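Long-range contact in XPF endonuclease (PDB 2BGW), which probably cuts DNA near junctions of duplex and single strand as a magnesium-dependent, structure-specific endonuclease of nucleotide excision repair: residues 47-59 with 79-92. Sequence-based numbering, arbitrary orientation.
With MG (magnesium ion), chain E; SO4 (sulfate ion), chain G.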
ATOM      1  N   ASP A  47       0.870  -2.454 -11.298  1.00 38.73           N
ATOM      2  CA  ASP A  47       0.882  -3.862 -10.852  1.00 38.95           C
ATOM      3  C   ASP A  47       1.313  -4.025  -9.395  1.00 38.35           C
ATOM      4  O   ASP A  47       1.031  -5.034  -8.770  1.00 38.66           O
ATOM      5  CB  ASP A  47       1.667  -4.812 -11.782  1.00 39.76           C
ATOM      6  CG  ASP A  47       1.409  -6.318 -11.431  1.00 42.10           C
ATOM      7  OD1 ASP A  47       0.278  -6.836 -11.715  1.00 46.42           O
ATOM      8  OD2 ASP A  47       2.322  -6.973 -10.822  1.00 46.15           O
ATOM      9  N   SER A  48       1.963  -3.020  -8.841  1.00 37.88           N
ATOM     10  CA  SER A  48       2.510  -3.167  -7.504  1.00 37.57           C
ATOM     11  C   SER A  48       2.250  -1.965  -6.606  1.00 36.19           C
ATOM     12  O   SER A  48       2.919  -1.804  -5.575  1.00 36.34           O
ATOM     13  CB  SER A  48       4.001  -3.395  -7.627  1.00 38.30           C
ATOM     14  OG  SER A  48       4.499  -2.505  -8.606  1.00 40.87           O
ATOM     15  N   ILE A  49       1.286  -1.135  -7.000  1.00 34.03           N
ATOM     16  CA  ILE A  49       0.824  -0.043  -6.172  1.00 32.03           C
ATOM     17  C   ILE A  49      -0.662  -0.162  -5.845  1.00 31.34           C
ATOM     18  O   ILE A  49      -1.509  -0.067  -6.726  1.00 31.13           O
ATOM     19  CB  ILE A  49       1.104   1.302  -6.836  1.00 31.84           C
ATOM     20  CG1 ILE A  49       2.615   1.442  -7.076  1.00 31.44           C
ATOM     21  CG2 ILE A  49       0.562   2.400  -5.965  1.00 31.31           C
ATOM     22  CD1 ILE A  49       3.102   2.759  -7.620  1.00 29.50           C
ATOM     23  N   ILE A  50      -0.979  -0.376  -4.573  1.00 30.16           N
ATOM     24  CA  ILE A  50      -2.369  -0.386  -4.152  1.00 28.98           C
ATOM     25  C   ILE A  50      -2.625   0.896  -3.359  1.00 29.35           C
ATOM     26  O   ILE A  50      -1.725   1.411  -2.679  1.00 29.36           O
ATOM     27  CB  ILE A  50      -2.725  -1.668  -3.334  1.00 28.54           C
ATOM     28  CG1 ILE A  50      -4.224  -1.818  -3.161  1.00 26.41           C
ATOM     29  CG2 ILE A  50      -2.097  -1.646  -1.967  1.00 28.70           C
ATOM     30  CD1 ILE A  50      -4.891  -2.388  -4.330  1.00 24.09           C
ATOM     31  N   VAL A  51      -3.852   1.404  -3.467  1.00 29.28           N
ATOM     32  CA  VAL A  51      -4.284   2.630  -2.812  1.00 29.12           C
ATOM     33  C   VAL A  51      -5.522   2.330  -1.982  1.00 29.81           C
ATOM     34  O   VAL A  51      -6.475   1.686  -2.461  1.00 29.95           O
ATOM     35  CB  VAL A  51      -4.630   3.733  -3.857  1.00 29.03           C
ATOM     36  CG1 VAL A  51      -5.423   4.888  -3.237  1.00 27.54           C
ATOM     37  CG2 VAL A  51      -3.383   4.253  -4.511  1.00 28.23           C
ATOM     38  N   GLU A  52      -5.500   2.809  -0.745  1.00 30.14           N
ATOM     39  CA  GLU A  52      -6.593   2.643   0.197  1.00 31.19           C
ATOM     40  C   GLU A  52      -7.015   4.053   0.504  1.00 31.04           C
ATOM     41  O   GLU A  52      -6.202   4.854   0.922  1.00 31.67           O
ATOM     42  CB  GLU A  52      -6.068   1.897   1.450  1.00 31.77           C
ATOM     43  CG  GLU A  52      -6.999   1.722   2.647  1.00 34.12           C
ATOM     44  CD  GLU A  52      -8.439   1.365   2.269  1.00 38.33           C
ATOM     45  OE1 GLU A  52      -8.666   0.508   1.376  1.00 39.17           O
ATOM     46  OE2 GLU A  52      -9.361   1.942   2.892  1.00 39.93           O
ATOM     47  N   ARG A  53      -8.268   4.383   0.236  1.00 31.39           N
ATOM     48  CA  ARG A  53      -8.763   5.754   0.417  1.00 31.53           C
ATOM     49  C   ARG A  53      -9.544   5.830   1.696  1.00 32.24           C
ATOM     50  O   ARG A  53     -10.409   5.002   1.935  1.00 32.53           O
ATOM     51  CB  ARG A  53      -9.678   6.178  -0.722  1.00 30.75           C
ATOM     52  CG  ARG A  53     -10.234   7.560  -0.555  1.00 30.29           C
ATOM     53  CD  ARG A  53     -11.443   7.759  -1.442  1.00 29.90           C
ATOM     54  NE  ARG A  53     -12.159   9.005  -1.169  1.00 29.76           N
ATOM     55  CZ  ARG A  53     -13.422   9.072  -0.745  1.00 29.92           C
ATOM     56  NH1 ARG A  53     -14.122   7.966  -0.549  1.00 27.67           N
ATOM     57  NH2 ARG A  53     -13.998  10.249  -0.534  1.00 28.63           N
ATOM     58  N   LYS A  54      -9.247   6.841   2.504  1.00 32.97           N
ATOM     59  CA  LYS A  54      -9.912   7.029   3.788  1.00 33.23           C
ATOM     60  C   LYS A  54     -10.113   8.503   4.087  1.00 32.84           C
ATOM     61  O   LYS A  54      -9.176   9.298   3.960  1.00 32.63           O
ATOM     62  CB  LYS A  54      -9.054   6.396   4.869  1.00 33.51           C
ATOM     63  CG  LYS A  54      -9.777   5.366   5.634  1.00 35.07           C
ATOM     64  CD  LYS A  54      -8.962   4.137   5.773  1.00 37.08           C
ATOM     65  CE  LYS A  54      -9.903   2.970   5.849  1.00 39.51           C
ATOM     66  NZ  LYS A  54      -9.186   1.885   6.503  1.00 41.43           N
ATOM     67  N   THR A  55     -11.340   8.865   4.457  1.00 32.98           N
ATOM     68  CA  THR A  55     -11.638  10.216   4.969  1.00 33.28           C
ATOM     69  C   THR A  55     -10.920  10.382   6.305  1.00 34.16           C
ATOM     70  O   THR A  55     -10.744   9.398   7.057  1.00 34.54           O
ATOM     71  CB  THR A  55     -13.117  10.395   5.273  1.00 32.96           C
ATOM     72  OG1 THR A  55     -13.545   9.295   6.071  1.00 33.31           O
ATOM     73  CG2 THR A  55     -13.972  10.479   4.009  1.00 31.79           C
ATOM     74  N   SER A  56     -10.498  11.597   6.632  1.00 34.59           N
ATOM     75  CA  SER A  56      -9.690  11.724   7.832  1.00 35.75           C
ATOM     76  C   SER A  56     -10.392  11.050   9.004  1.00 36.44           C
ATOM     77  O   SER A  56      -9.737  10.372   9.816  1.00 36.62           O
ATOM     78  CB  SER A  56      -9.341  13.164   8.154  1.00 35.80           C
ATOM     79  OG  SER A  56     -10.422  14.015   7.845  1.00 36.97           O
ATOM     80  N   SER A  57     -11.719  11.190   9.073  1.00 36.57           N
ATOM     81  CA  SER A  57     -12.431  10.589  10.197  1.00 36.88           C
ATOM     82  C   SER A  57     -12.512   9.041  10.182  1.00 36.68           C
ATOM     83  O   SER A  57     -12.362   8.413  11.241  1.00 37.02           O
ATOM     84  CB  SER A  57     -13.754  11.295  10.531  1.00 36.94           C
ATOM     85  OG  SER A  57     -14.540  11.490   9.392  1.00 38.38           O
ATOM     86  N   ASP A  58     -12.714   8.423   9.019  1.00 35.91           N
ATOM     87  CA  ASP A  58     -12.569   6.964   8.951  1.00 35.37           C
ATOM     88  C   ASP A  58     -11.155   6.525   9.282  1.00 34.68           C
ATOM     89  O   ASP A  58     -10.949   5.476   9.892  1.00 33.97           O
ATOM     90  CB  ASP A  58     -12.954   6.440   7.590  1.00 35.73           C
ATOM     91  CG  ASP A  58     -14.398   6.571   7.350  1.00 37.01           C
ATOM     92  OD1 ASP A  58     -15.117   6.732   8.347  1.00 39.95           O
ATOM     93  OD2 ASP A  58     -14.830   6.530   6.189  1.00 38.99           O
ATOM     94  N   PHE A  59     -10.170   7.329   8.907  1.00 34.06           N
ATOM     95  CA  PHE A  59      -8.843   7.002   9.367  1.00 33.98           C
ATOM     96  C   PHE A  59      -8.854   6.865  10.871  1.00 35.25           C
ATOM     97  O   PHE A  59      -8.421   5.834  11.403  1.00 35.86           O
ATOM     98  CB  PHE A  59      -7.812   8.025   8.970  1.00 32.55           C
ATOM     99  CG  PHE A  59      -6.433   7.625   9.338  1.00 29.73           C
ATOM    100  CD1 PHE A  59      -5.713   6.760   8.534  1.00 27.40           C
ATOM    101  CD2 PHE A  59      -5.851   8.093  10.504  1.00 28.93           C
ATOM    102  CE1 PHE A  59      -4.423   6.381   8.874  1.00 26.55           C
ATOM    103  CE2 PHE A  59      -4.559   7.717  10.856  1.00 28.40           C
ATOM    104  CZ  PHE A  59      -3.846   6.858  10.036  1.00 27.75           C
ATOM    105  N   TYR A  79       1.258  -5.994  -1.506  1.00 30.87           N
ATOM    106  CA  TYR A  79       1.673  -5.108  -2.565  1.00 30.08           C
ATOM    107  C   TYR A  79       2.954  -4.507  -2.213  1.00 30.61           C
ATOM    108  O   TYR A  79       3.281  -4.329  -1.048  1.00 31.46           O
ATOM    109  CB  TYR A  79       0.656  -4.032  -2.798  1.00 29.46           C
ATOM    110  CG  TYR A  79      -0.587  -4.606  -3.372  1.00 29.40           C
ATOM    111  CD1 TYR A  79      -1.537  -5.187  -2.552  1.00 29.48           C
ATOM    112  CD2 TYR A  79      -0.806  -4.614  -4.741  1.00 28.89           C
ATOM    113  CE1 TYR A  79      -2.682  -5.735  -3.079  1.00 30.00           C
ATOM    114  CE2 TYR A  79      -1.959  -5.167  -5.282  1.00 28.35           C
ATOM    115  CZ  TYR A  79      -2.887  -5.722  -4.442  1.00 29.40           C
ATOM    116  OH  TYR A  79      -4.037  -6.270  -4.934  1.00 30.65           O
ATOM    117  N   GLU A  80       3.730  -4.188  -3.221  1.00 31.23           N
ATOM    118  CA  GLU A  80       5.080  -3.763  -2.916  1.00 31.49           C
ATOM    119  C   GLU A  80       5.113  -2.299  -2.418  1.00 29.93           C
ATOM    120  O   GLU A  80       6.050  -1.875  -1.747  1.00 29.56           O
ATOM    121  CB  GLU A  80       5.979  -4.086  -4.109  1.00 32.03           C
ATOM    122  CG  GLU A  80       6.250  -2.972  -5.068  1.00 37.83           C
ATOM    123  CD  GLU A  80       7.743  -2.637  -5.079  1.00 45.83           C
ATOM    124  OE1 GLU A  80       8.362  -2.701  -3.972  1.00 48.85           O
ATOM    125  OE2 GLU A  80       8.290  -2.332  -6.181  1.00 48.35           O
ATOM    126  N   THR A  81       4.045  -1.567  -2.724  1.00 28.33           N
ATOM    127  CA  THR A  81       3.934  -0.160  -2.436  1.00 26.69           C
ATOM    128  C   THR A  81       2.496   0.100  -2.038  1.00 26.29           C
ATOM    129  O   THR A  81       1.567  -0.152  -2.800  1.00 26.69           O
ATOM    130  CB  THR A  81       4.335   0.679  -3.676  1.00 26.33           C
ATOM    131  OG1 THR A  81       5.733   0.512  -3.927  1.00 25.73           O
ATOM    132  CG2 THR A  81       4.093   2.143  -3.466  1.00 25.33           C
ATOM    133  N   VAL A  82       2.311   0.607  -0.832  1.00 25.68           N
ATOM    134  CA  VAL A  82       0.970   0.859  -0.313  1.00 25.15           C
ATOM    135  C   VAL A  82       0.797   2.336  -0.026  1.00 24.63           C
ATOM    136  O   VAL A  82       1.541   2.904   0.748  1.00 24.38           O
ATOM    137  CB  VAL A  82       0.711   0.065   1.017  1.00 25.19           C
ATOM    138  CG1 VAL A  82      -0.705   0.234   1.456  1.00 25.23           C
ATOM    139  CG2 VAL A  82       0.990  -1.402   0.837  1.00 23.65           C
ATOM    140  N   PHE A  83      -0.198   2.954  -0.635  1.00 24.73           N
ATOM    141  CA  PHE A  83      -0.516   4.339  -0.318  1.00 24.90           C
ATOM    142  C   PHE A  83      -1.799   4.330   0.404  1.00 25.31           C
ATOM    143  O   PHE A  83      -2.773   3.765  -0.102  1.00 25.86           O
ATOM    144  CB  PHE A  83      -0.673   5.207  -1.569  1.00 24.44           C
ATOM    145  CG  PHE A  83       0.632   5.558  -2.219  1.00 25.12           C
ATOM    146  CD1 PHE A  83       1.034   4.928  -3.375  1.00 22.91           C
ATOM    147  CD2 PHE A  83       1.476   6.518  -1.647  1.00 26.29           C
ATOM    148  CE1 PHE A  83       2.240   5.262  -3.958  1.00 24.43           C
ATOM    149  CE2 PHE A  83       2.704   6.847  -2.226  1.00 25.49           C
ATOM    150  CZ  PHE A  83       3.081   6.215  -3.378  1.00 24.61           C
ATOM    151  N   ILE A  84      -1.809   4.926   1.597  1.00 25.85           N
ATOM    152  CA  ILE A  84      -3.084   5.296   2.226  1.00 25.74           C
ATOM    153  C   ILE A  84      -3.268   6.768   2.042  1.00 25.89           C
ATOM    154  O   ILE A  84      -2.391   7.557   2.389  1.00 25.89           O
ATOM    155  CB  ILE A  84      -3.139   4.985   3.700  1.00 25.81           C
ATOM    156  CG1 ILE A  84      -3.209   3.469   3.902  1.00 25.45           C
ATOM    157  CG2 ILE A  84      -4.354   5.662   4.290  1.00 25.26           C
ATOM    158  CD1 ILE A  84      -2.728   2.996   5.229  1.00 24.32           C
ATOM    159  N   ILE A  85      -4.390   7.134   1.450  1.00 26.23           N
ATOM    160  CA  ILE A  85      -4.658   8.524   1.185  1.00 27.39           C
ATOM    161  C   ILE A  85      -5.666   8.993   2.181  1.00 27.93           C
ATOM    162  O   ILE A  85      -6.787   8.484   2.219  1.00 27.97           O
ATOM    163  CB  ILE A  85      -5.222   8.762  -0.237  1.00 27.73           C
ATOM    164  CG1 ILE A  85      -4.108   8.605  -1.284  1.00 27.29           C
ATOM    165  CG2 ILE A  85      -5.896  10.137  -0.317  1.00 26.37           C
ATOM    166  CD1 ILE A  85      -4.627   8.462  -2.681  1.00 26.95           C
ATOM    167  N   VAL A  86      -5.271   9.965   2.990  1.00 28.78           N
ATOM    168  CA  VAL A  86      -6.188  10.502   3.981  1.00 29.72           C
ATOM    169  C   VAL A  86      -6.825  11.802   3.491  1.00 30.42           C
ATOM    170  O   VAL A  86      -6.154  12.818   3.242  1.00 30.04           O
ATOM    171  CB  VAL A  86      -5.527  10.653   5.334  1.00 29.93           C
ATOM    172  CG1 VAL A  86      -6.540  11.133   6.335  1.00 30.70           C
ATOM    173  CG2 VAL A  86      -4.918   9.313   5.786  1.00 29.44           C
ATOM    174  N   GLU A  87      -8.136  11.729   3.332  1.00 31.27           N
ATOM    175  CA  GLU A  87      -8.912  12.795   2.738  1.00 32.74           C
ATOM    176  C   GLU A  87      -9.591  13.667   3.807  1.00 33.65           C
ATOM    177  O   GLU A  87     -10.490  13.191   4.539  1.00 33.81           O
ATOM    178  CB  GLU A  87      -9.956  12.163   1.824  1.00 32.80           C
ATOM    179  CG  GLU A  87     -10.920  13.101   1.139  1.00 33.89           C
ATOM    180  CD  GLU A  87     -11.671  12.375   0.046  1.00 37.30           C
ATOM    181  OE1 GLU A  87     -11.001  11.941  -0.927  1.00 37.01           O
ATOM    182  OE2 GLU A  87     -12.918  12.219   0.163  1.00 36.44           O
ATOM    183  N   GLY A  88      -9.181  14.936   3.874  1.00 33.80           N
ATOM    184  CA  GLY A  88      -9.678  15.842   4.894  1.00 34.55           C
ATOM    185  C   GLY A  88      -8.612  16.061   5.953  1.00 35.44           C
ATOM    186  O   GLY A  88      -7.560  15.431   5.916  1.00 35.20           O
ATOM    187  N   PRO A  89      -8.874  16.964   6.908  1.00 36.08           N
ATOM    188  CA  PRO A  89      -7.887  17.336   7.901  1.00 36.17           C
ATOM    189  C   PRO A  89      -7.418  16.153   8.701  1.00 36.35           C
ATOM    190  O   PRO A  89      -8.219  15.343   9.147  1.00 36.36           O
ATOM    191  CB  PRO A  89      -8.645  18.306   8.796  1.00 36.02           C
ATOM    192  CG  PRO A  89      -9.648  18.881   7.883  1.00 36.30           C
ATOM    193  CD  PRO A  89     -10.126  17.706   7.112  1.00 36.33           C
ATOM    194  N   PRO A  90      -6.109  16.052   8.874  1.00 36.66           N
ATOM    195  CA  PRO A  90      -5.507  14.936   9.545  1.00 36.79           C
ATOM    196  C   PRO A  90      -6.211  14.616  10.833  1.00 37.25           C
ATOM    197  O   PRO A  90      -6.433  13.461  11.108  1.00 37.95           O
ATOM    198  CB  PRO A  90      -4.106  15.431   9.814  1.00 36.87           C
ATOM    199  CG  PRO A  90      -3.821  16.307   8.637  1.00 36.85           C
ATOM    200  CD  PRO A  90      -5.105  17.024   8.405  1.00 36.77           C
ATOM    201  N   VAL A  91      -6.583  15.633  11.604  1.00 37.96           N
ATOM    202  CA  VAL A  91      -7.300  15.456  12.879  1.00 37.56           C
ATOM    203  C   VAL A  91      -8.646  16.159  12.777  1.00 38.20           C
ATOM    204  O   VAL A  91      -8.725  17.389  12.835  1.00 38.16           O
ATOM    205  CB  VAL A  91      -6.556  16.121  14.044  1.00 37.33           C
ATOM    206  CG1 VAL A  91      -7.218  15.764  15.345  1.00 36.35           C
ATOM    207  CG2 VAL A  91      -5.077  15.748  14.046  1.00 36.69           C
ATOM    208  N   PRO A  92      -9.724  15.395  12.646  1.00 38.77           N
ATOM    209  CA  PRO A  92     -11.022  16.049  12.582  1.00 39.58           C
ATOM    210  C   PRO A  92     -11.394  16.660  13.953  1.00 40.65           C
ATOM    211  O   PRO A  92     -10.855  16.230  14.990  1.00 40.71           O
ATOM    212  CB  PRO A  92     -11.968  14.900  12.254  1.00 39.73           C
ATOM    213  CG  PRO A  92     -11.108  13.743  11.906  1.00 39.18           C
ATOM    214  CD  PRO A  92      -9.831  13.937  12.603  1.00 38.57           C
TER
HETATM  215 MG    MG E1230     -11.331   2.527   1.912  1.00 61.95          MG
HETATM  216  S   SO4 G1232     -17.474   8.395   0.542  1.00 60.75           S
HETATM  217  O1  SO4 G1232     -16.886   7.588  -0.525  1.00 62.12           O
HETATM  218  O2  SO4 G1232     -16.784   8.052   1.793  1.00 59.15           O
HETATM  219  O3  SO4 G1232     -17.288   9.830   0.263  1.00 60.83           O
HETATM  220  O4  SO4 G1232     -18.910   8.090   0.553  1.00 59.55           O
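R53 reaches along its own face of the sheet to the carboxylate of E87. R53 NE donates to E87 OE1 at 3.2 Å, and NH2 forms the salt bridge with OE2. The two planes stand 59° apart. OE1 is met from above the carboxylate plane but lies in the guanidinium plane. With CG anti to the backbone N (chi1 178°), the chain runs extended to NE and carries the guanidinium to E87. R53 NH1 bonds O1 of a sulfate at 2.8 Å, and T126 also bonds E87 OE1.

E52 points to the other face, and its OE2 binds the magnesium at 2.3 Å. D42 and the backbone carbonyl of R53 complete the metal site. CB of I50 sits 3.7 Å from the Y79 ring centroid, over the face, in a CH-pi contact. I49 CG2 meets the edge of the F83 ring at CD1, 3.6 Å away.

Parallel backbone bonding sets this register. E52 N donates to F83 O, and I85 N to E52 O, both at 3.0 Å. S56 N bonds E87 O where helix 56-65 begins. T55 OG1 caps that helix, accepting from D58 N at 3.2 Å. The intervening helices make a right-handed crossover within the PDDEXK-type nuclease fold.

Pairing fixes the E52 and R53 side chains on opposite faces. The sulfate, probably from the crystallisation liquor, could mark a site for DNA phosphate.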